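Local coordinates for protein UDP-glucose 4-epimerase (Brucella ovis, PDB 4WOK) that probably interconverts UDP-glucose and UDP-galactose as an NAD-dependent epimerase of the Rossmann-fold epimerase/dehydratase family, at residues F57-V69 and R101-A113. The protein carries 2 engineered substitutions. Sequence-based numbering, arbitrary orientation.
Sequences FVEGDILDQARLV and RNNVGGTQSLLDA. With NAD (nicotinamide-adenine-dinucleotide), chain B.
Leu63 lays its CD1 methyl over one face of the Arg101 guanidinium, with the carbon 3.6 Å from NE, while its CD2 branch rests on the backbone of Gly105 and Gly106. A second flat group, the adenine of NAD, is met at its edge from both segments. Asn102 meets that edge with both ends of its amide: OD1 accepts from N6A and ND2 donates to N7A at 3.0 Å. From 57-69, Ile62 N donates to N1A (2.9 Å, N-H...acceptor angle 163°), and Asp61 OD1 takes a second bond from N6A. That same oxygen accepts from Leu63 N through its anti lone pair, an Asx turn that holds the carboxylate in place, while a water joins Asp61 OD2 to Asn102 OD1. Beside the adenine, a chi1 of 61° and an extended chi2 carry Ile62 CD1 to Gly106 O (3.5 Å). One direct hydrogen bond ties the segments: Ser109 OG donates to Ile62 O at 2.6 Å, in the carbonyl plane. Farther along, Leu68 CD2 packs on Leu110, a side chain modelled in two conformers, and Ala113 CB touches both Leu68 CG (3.9 Å) and Val69 CG2 (3.8 Å). A water donates to both Gln65 OE1 and Asp112 OD2; Asp112 OD1 turns to Tyr165 and Arg115. Together, the loop after edge strand 57-59 and helix 96-116 line the adenine edge of the NAD site of a Rossmann fold.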
loop_
_atom_site.group_PDB
_atom_site.type_symbol
_atom_site.label_atom_id
_atom_site.label_comp_id
_atom_site.label_asym_id
_atom_site.label_seq_id
_atom_site.Cartn_x
_atom_site.Cartn_y
_atom_site.Cartn_z
ATOM N N PHE A 57 -20.068 6.446 -4.452
ATOM C CA PHE A 57 -18.988 7.342 -4.041
ATOM C C PHE A 57 -19.506 8.341 -3.030
ATOM O O PHE A 57 -20.528 8.982 -3.242
ATOM C CB PHE A 57 -18.396 8.070 -5.243
ATOM C CG PHE A 57 -17.386 9.144 -4.863
ATOM C CD1 PHE A 57 -16.270 8.822 -4.107
ATOM C CD2 PHE A 57 -17.564 10.460 -5.261
ATOM C CE1 PHE A 57 -15.318 9.813 -3.757
ATOM C CE2 PHE A 57 -16.634 11.445 -4.918
ATOM C CZ PHE A 57 -15.517 11.120 -4.160
ATOM N N VAL A 58 -18.815 8.442 -1.905
ATOM C CA VAL A 58 -19.106 9.468 -0.931
ATOM C C VAL A 58 -17.852 10.300 -0.809
ATOM O O VAL A 58 -16.837 9.787 -0.354
ATOM C CB VAL A 58 -19.475 8.882 0.427
ATOM C CG1 VAL A 58 -19.721 9.997 1.447
ATOM C CG2 VAL A 58 -20.718 7.975 0.311
ATOM N N GLU A 59 -17.897 11.558 -1.235
ATOM C CA GLU A 59 -16.753 12.443 -1.004
ATOM C C GLU A 59 -16.779 12.876 0.449
ATOM O O GLU A 59 -17.799 13.349 0.948
ATOM C CB GLU A 59 -16.782 13.676 -1.913
ATOM C CG GLU A 59 -15.462 14.479 -1.923
ATOM C CD GLU A 59 -15.228 15.359 -0.678
ATOM O OE1 GLU A 59 -16.150 16.099 -0.286
ATOM O OE2 GLU A 59 -14.099 15.347 -0.112
ATOM N N GLY A 60 -15.653 12.742 1.130
ATOM C CA GLY A 60 -15.597 13.154 2.517
ATOM C C GLY A 60 -14.235 12.878 3.112
ATOM O O GLY A 60 -13.459 12.079 2.573
ATOM N N ASP A 61 -13.956 13.540 4.226
ATOM C CA ASP A 61 -12.719 13.352 4.957
ATOM C C ASP A 61 -12.959 12.421 6.122
ATOM O O ASP A 61 -14.012 12.500 6.773
ATOM C CB ASP A 61 -12.186 14.701 5.470
ATOM C CG ASP A 61 -10.698 14.664 5.752
ATOM O OD1 ASP A 61 -10.266 13.937 6.679
ATOM O OD2 ASP A 61 -9.955 15.347 5.021
ATOM N N ILE A 62 -12.009 11.535 6.409
ATOM C CA ILE A 62 -12.208 10.673 7.577
ATOM C C ILE A 62 -12.190 11.469 8.887
ATOM O O ILE A 62 -12.701 10.999 9.915
ATOM C CB ILE A 62 -11.166 9.544 7.644
ATOM C CG1 ILE A 62 -9.742 10.121 7.750
ATOM C CG2 ILE A 62 -11.316 8.643 6.444
ATOM C CD1 ILE A 62 -8.651 9.020 7.758
ATOM N N LEU A 63 -11.647 12.695 8.864
ATOM C CA LEU A 63 -11.722 13.554 10.047
ATOM C C LEU A 63 -13.115 14.180 10.253
ATOM O O LEU A 63 -13.377 14.802 11.281
ATOM C CB LEU A 63 -10.665 14.672 9.956
ATOM C CG LEU A 63 -9.220 14.166 10.054
ATOM C CD1 LEU A 63 -8.216 15.275 9.598
ATOM C CD2 LEU A 63 -8.914 13.714 11.484
ATOM N N ASP A 64 -13.976 14.073 9.246
ATOM C CA ASP A 64 -15.345 14.579 9.329
ATOM C C ASP A 64 -16.166 13.463 9.964
ATOM O O ASP A 64 -16.790 12.668 9.259
ATOM C CB ASP A 64 -15.856 14.946 7.935
ATOM C CG ASP A 64 -17.281 15.513 7.924
ATOM O OD1 ASP A 64 -17.985 15.515 8.960
ATOM O OD2 ASP A 64 -17.687 15.975 6.837
ATOM N N GLN A 65 -16.129 13.363 11.287
ATOM C CA GLN A 65 -16.633 12.151 11.927
ATOM C C GLN A 65 -18.143 11.990 11.740
ATOM O O GLN A 65 -18.609 10.871 11.566
ATOM C CB GLN A 65 -16.301 12.107 13.416
ATOM C CG GLN A 65 -16.473 10.682 13.978
ATOM C CD GLN A 65 -16.231 10.600 15.462
ATOM O OE1 GLN A 65 -15.095 10.444 15.908
ATOM N NE2 GLN A 65 -17.293 10.714 16.240
ATOM N N ALA A 66 -18.895 13.091 11.730
ATOM C CA ALA A 66 -20.346 12.988 11.494
ATOM C C ALA A 66 -20.628 12.376 10.124
ATOM O O ALA A 66 -21.477 11.499 9.978
ATOM C CB ALA A 66 -21.024 14.358 11.606
ATOM N N ARG A 67 -19.913 12.837 9.109
ATOM C CA ARG A 67 -20.156 12.350 7.767
ATOM C C ARG A 67 -19.765 10.886 7.636
ATOM O O ARG A 67 -20.414 10.127 6.929
ATOM C CB ARG A 67 -19.388 13.185 6.745
ATOM C CG ARG A 67 -19.752 12.873 5.292
ATOM C CD ARG A 67 -19.223 13.985 4.412
ATOM N NE ARG A 67 -19.553 13.783 3.010
ATOM C CZ ARG A 67 -20.728 14.077 2.468
ATOM N NH1 ARG A 67 -21.705 14.588 3.217
ATOM N NH2 ARG A 67 -20.925 13.854 1.177
ATOM N N LEU A 68 -18.686 10.498 8.306
ATOM C CA LEU A 68 -18.247 9.107 8.259
ATOM C C LEU A 68 -19.250 8.188 8.976
ATOM O O LEU A 68 -19.612 7.115 8.475
ATOM C CB LEU A 68 -16.855 8.993 8.875
ATOM C CG LEU A 68 -16.066 7.700 8.709
ATOM C CD1 LEU A 68 -16.002 7.251 7.240
ATOM C CD2 LEU A 68 -14.676 7.949 9.268
ATOM N N VAL A 69 -19.715 8.613 10.145
ATOM C CA VAL A 69 -20.753 7.859 10.857
ATOM C C VAL A 69 -22.033 7.743 10.027
ATOM O O VAL A 69 -22.642 6.663 9.927
ATOM C CB VAL A 69 -21.059 8.514 12.218
ATOM C CG1 VAL A 69 -22.340 7.957 12.824
ATOM C CG2 VAL A 69 -19.883 8.315 13.176
ATOM N N ARG A 101 -1.543 14.154 11.981
ATOM C CA ARG A 101 -2.947 14.556 11.840
ATOM C C ARG A 101 -3.744 13.547 11.003
ATOM O O ARG A 101 -4.775 13.041 11.439
ATOM C CB ARG A 101 -3.060 15.939 11.211
ATOM C CG ARG A 101 -4.488 16.321 10.809
ATOM C CD ARG A 101 -4.555 17.721 10.207
ATOM N NE ARG A 101 -5.919 18.086 9.804
ATOM C CZ ARG A 101 -6.800 18.660 10.617
ATOM N NH1 ARG A 101 -6.467 18.934 11.873
ATOM N NH2 ARG A 101 -8.018 18.968 10.179
ATOM N N ASN A 102 -3.265 13.269 9.791
ATOM C CA ASN A 102 -3.983 12.381 8.873
ATOM C C ASN A 102 -3.945 10.929 9.340
ATOM O O ASN A 102 -4.965 10.233 9.360
ATOM C CB ASN A 102 -3.395 12.487 7.459
ATOM C CG ASN A 102 -4.469 12.484 6.357
ATOM O OD1 ASN A 102 -5.551 13.070 6.508
ATOM N ND2 ASN A 102 -4.152 11.840 5.229
ATOM N N ASN A 103 -2.771 10.461 9.727
ATOM C CA ASN A 103 -2.609 9.038 10.007
ATOM C C ASN A 103 -2.987 8.590 11.415
ATOM O O ASN A 103 -3.465 7.468 11.599
ATOM C CB ASN A 103 -1.177 8.632 9.734
ATOM C CG ASN A 103 -0.782 8.860 8.290
ATOM O OD1 ASN A 103 -1.562 9.409 7.497
ATOM N ND2 ASN A 103 0.427 8.430 7.931
ATOM N N VAL A 104 -2.763 9.440 12.412
ATOM C CA VAL A 104 -3.168 9.103 13.776
ATOM C C VAL A 104 -4.550 9.691 14.071
ATOM O O VAL A 104 -5.475 8.955 14.386
ATOM C CB VAL A 104 -2.140 9.594 14.821
ATOM C CG1 VAL A 104 -2.585 9.214 16.249
ATOM C CG2 VAL A 104 -0.763 8.988 14.508
ATOM N N GLY A 105 -4.693 11.009 13.971
ATOM C CA GLY A 105 -6.005 11.627 14.133
ATOM C C GLY A 105 -7.065 11.067 13.184
ATOM O O GLY A 105 -8.191 10.767 13.604
ATOM N N GLY A 106 -6.721 10.925 11.907
ATOM C CA GLY A 106 -7.665 10.399 10.930
ATOM C C GLY A 106 -8.072 8.963 11.243
ATOM O O GLY A 106 -9.247 8.590 11.151
ATOM N N THR A 107 -7.104 8.127 11.585
ATOM C CA THR A 107 -7.439 6.745 11.924
ATOM C C THR A 107 -8.293 6.690 13.193
ATOM O O THR A 107 -9.239 5.912 13.269
ATOM C CB THR A 107 -6.161 5.891 12.089
ATOM O OG1 THR A 107 -5.499 5.825 10.818
ATOM C CG2 THR A 107 -6.513 4.459 12.558
ATOM N N GLN A 108 -7.995 7.525 14.185
ATOM C CA GLN A 108 -8.809 7.473 15.397
ATOM C C GLN A 108 -10.252 7.847 15.076
ATOM O O GLN A 108 -11.193 7.239 15.588
ATOM C CB GLN A 108 -8.296 8.397 16.512
ATOM C CG GLN A 108 -9.229 8.241 17.746
ATOM C CD GLN A 108 -8.813 9.067 18.948
ATOM O OE1 GLN A 108 -7.850 9.829 18.898
ATOM N NE2 GLN A 108 -9.549 8.916 20.040
ATOM N N SER A 109 -10.423 8.834 14.213
ATOM C CA SER A 109 -11.758 9.239 13.814
ATOM C C SER A 109 -12.475 8.054 13.139
ATOM O O SER A 109 -13.644 7.783 13.408
ATOM C CB SER A 109 -11.677 10.450 12.886
ATOM O OG SER A 109 -12.962 10.907 12.520
ATOM N N LEU A 110 -11.770 7.337 12.273
ATOM C CA LEU A 110 -12.368 6.186 11.605
ATOM C C LEU A 110 -12.728 5.096 12.602
ATOM O O LEU A 110 -13.805 4.496 12.516
ATOM C CB LEU A 110 -11.429 5.631 10.531
ATOM C CG LEU A 110 -11.900 4.316 9.897
ATOM C CD1 LEU A 110 -13.105 4.522 8.990
ATOM C CD2 LEU A 110 -10.757 3.664 9.132
ATOM N N LEU A 111 -11.838 4.829 13.557
ATOM C CA LEU A 111 -12.113 3.760 14.514
ATOM C C LEU A 111 -13.244 4.159 15.449
ATOM O O LEU A 111 -14.047 3.313 15.854
ATOM C CB LEU A 111 -10.853 3.404 15.307
ATOM C CG LEU A 111 -9.699 2.831 14.464
ATOM C CD1 LEU A 111 -8.601 2.421 15.403
ATOM C CD2 LEU A 111 -10.148 1.608 13.615
ATOM N N ASP A 112 -13.328 5.442 15.799
ATOM C CA ASP A 112 -14.484 5.871 16.602
ATOM C C ASP A 112 -15.789 5.689 15.815
ATOM O O ASP A 112 -16.774 5.212 16.352
ATOM C CB ASP A 112 -14.336 7.327 17.054
ATOM C CG ASP A 112 -13.336 7.493 18.185
ATOM O OD1 ASP A 112 -13.089 6.524 18.914
ATOM O OD2 ASP A 112 -12.792 8.606 18.362
ATOM N N ALA A 113 -15.790 6.064 14.534
ATOM C CA ALA A 113 -16.975 5.893 13.700
ATOM C C ALA A 113 -17.393 4.422 13.657
ATOM O O ALA A 113 -18.582 4.096 13.724
ATOM C CB ALA A 113 -16.712 6.398 12.302
HETATM P PA NAD B . -2.994 6.994 -2.718
HETATM O O1A NAD B . -2.671 8.377 -2.187
HETATM O O2A NAD B . -3.186 6.674 -4.171
HETATM O O5B NAD B . -4.535 6.622 -2.016
HETATM C C5B NAD B . -4.746 7.357 -0.831
HETATM C C4B NAD B . -6.264 7.673 -0.841
HETATM O O4B NAD B . -6.680 8.163 0.441
HETATM C C3B NAD B . -6.395 8.806 -1.866
HETATM O O3B NAD B . -7.473 8.487 -2.710
HETATM C C2B NAD B . -6.694 10.035 -0.972
HETATM O O2B NAD B . -7.503 10.931 -1.626
HETATM C C1B NAD B . -7.459 9.355 0.222
HETATM N N9A NAD B . -7.311 10.111 1.481
HETATM C C8A NAD B . -6.134 10.595 2.093
HETATM N N7A NAD B . -6.376 11.211 3.255
HETATM C C5A NAD B . -7.767 11.128 3.400
HETATM C C6A NAD B . -8.636 11.596 4.410
HETATM N N6A NAD B . -8.139 12.282 5.493
HETATM N N1A NAD B . -9.966 11.368 4.308
HETATM C C2A NAD B . -10.415 10.689 3.203
HETATM N N3A NAD B . -9.700 10.192 2.153
HETATM C C4A NAD B . -8.362 10.435 2.308
HETATM O O3 NAD B . -1.909 6.152 -1.882
HETATM P PN NAD B . -1.875 4.554 -2.125
HETATM O O1N NAD B . -3.044 3.884 -2.789
HETATM O O2N NAD B . -0.440 4.278 -2.409
HETATM O O5D NAD B . -1.784 3.812 -0.568
HETATM C C5D NAD B . -2.874 4.034 0.180
HETATM C C4D NAD B . -2.670 3.209 1.451
HETATM O O4D NAD B . -1.616 2.192 1.201
HETATM C C3D NAD B . -2.112 4.118 2.566
HETATM O O3D NAD B . -2.603 3.594 3.758
HETATM C C2D NAD B . -0.606 3.862 2.436
HETATM O O2D NAD B . 0.108 4.040 3.594
HETATM C C1D NAD B . -0.680 2.333 2.219
HETATM N N1N NAD B . 0.698 1.847 1.706
HETATM C C2N NAD B . 1.039 2.157 0.392
HETATM C C3N NAD B . 2.298 1.720 -0.095
HETATM C C7N NAD B . 2.680 2.051 -1.513
HETATM O O7N NAD B . 3.754 1.656 -1.978
HETATM N N7N NAD B . 1.805 2.800 -2.276
HETATM C C4N NAD B . 3.153 1.011 0.752
HETATM C C5N NAD B . 2.780 0.721 2.064
HETATM C C6N NAD B . 1.535 1.151 2.543
HETATM O O HOH W 1 -7.352 15.568 5.780
HETATM O O HOH W 2 -13.017 10.916 17.150
#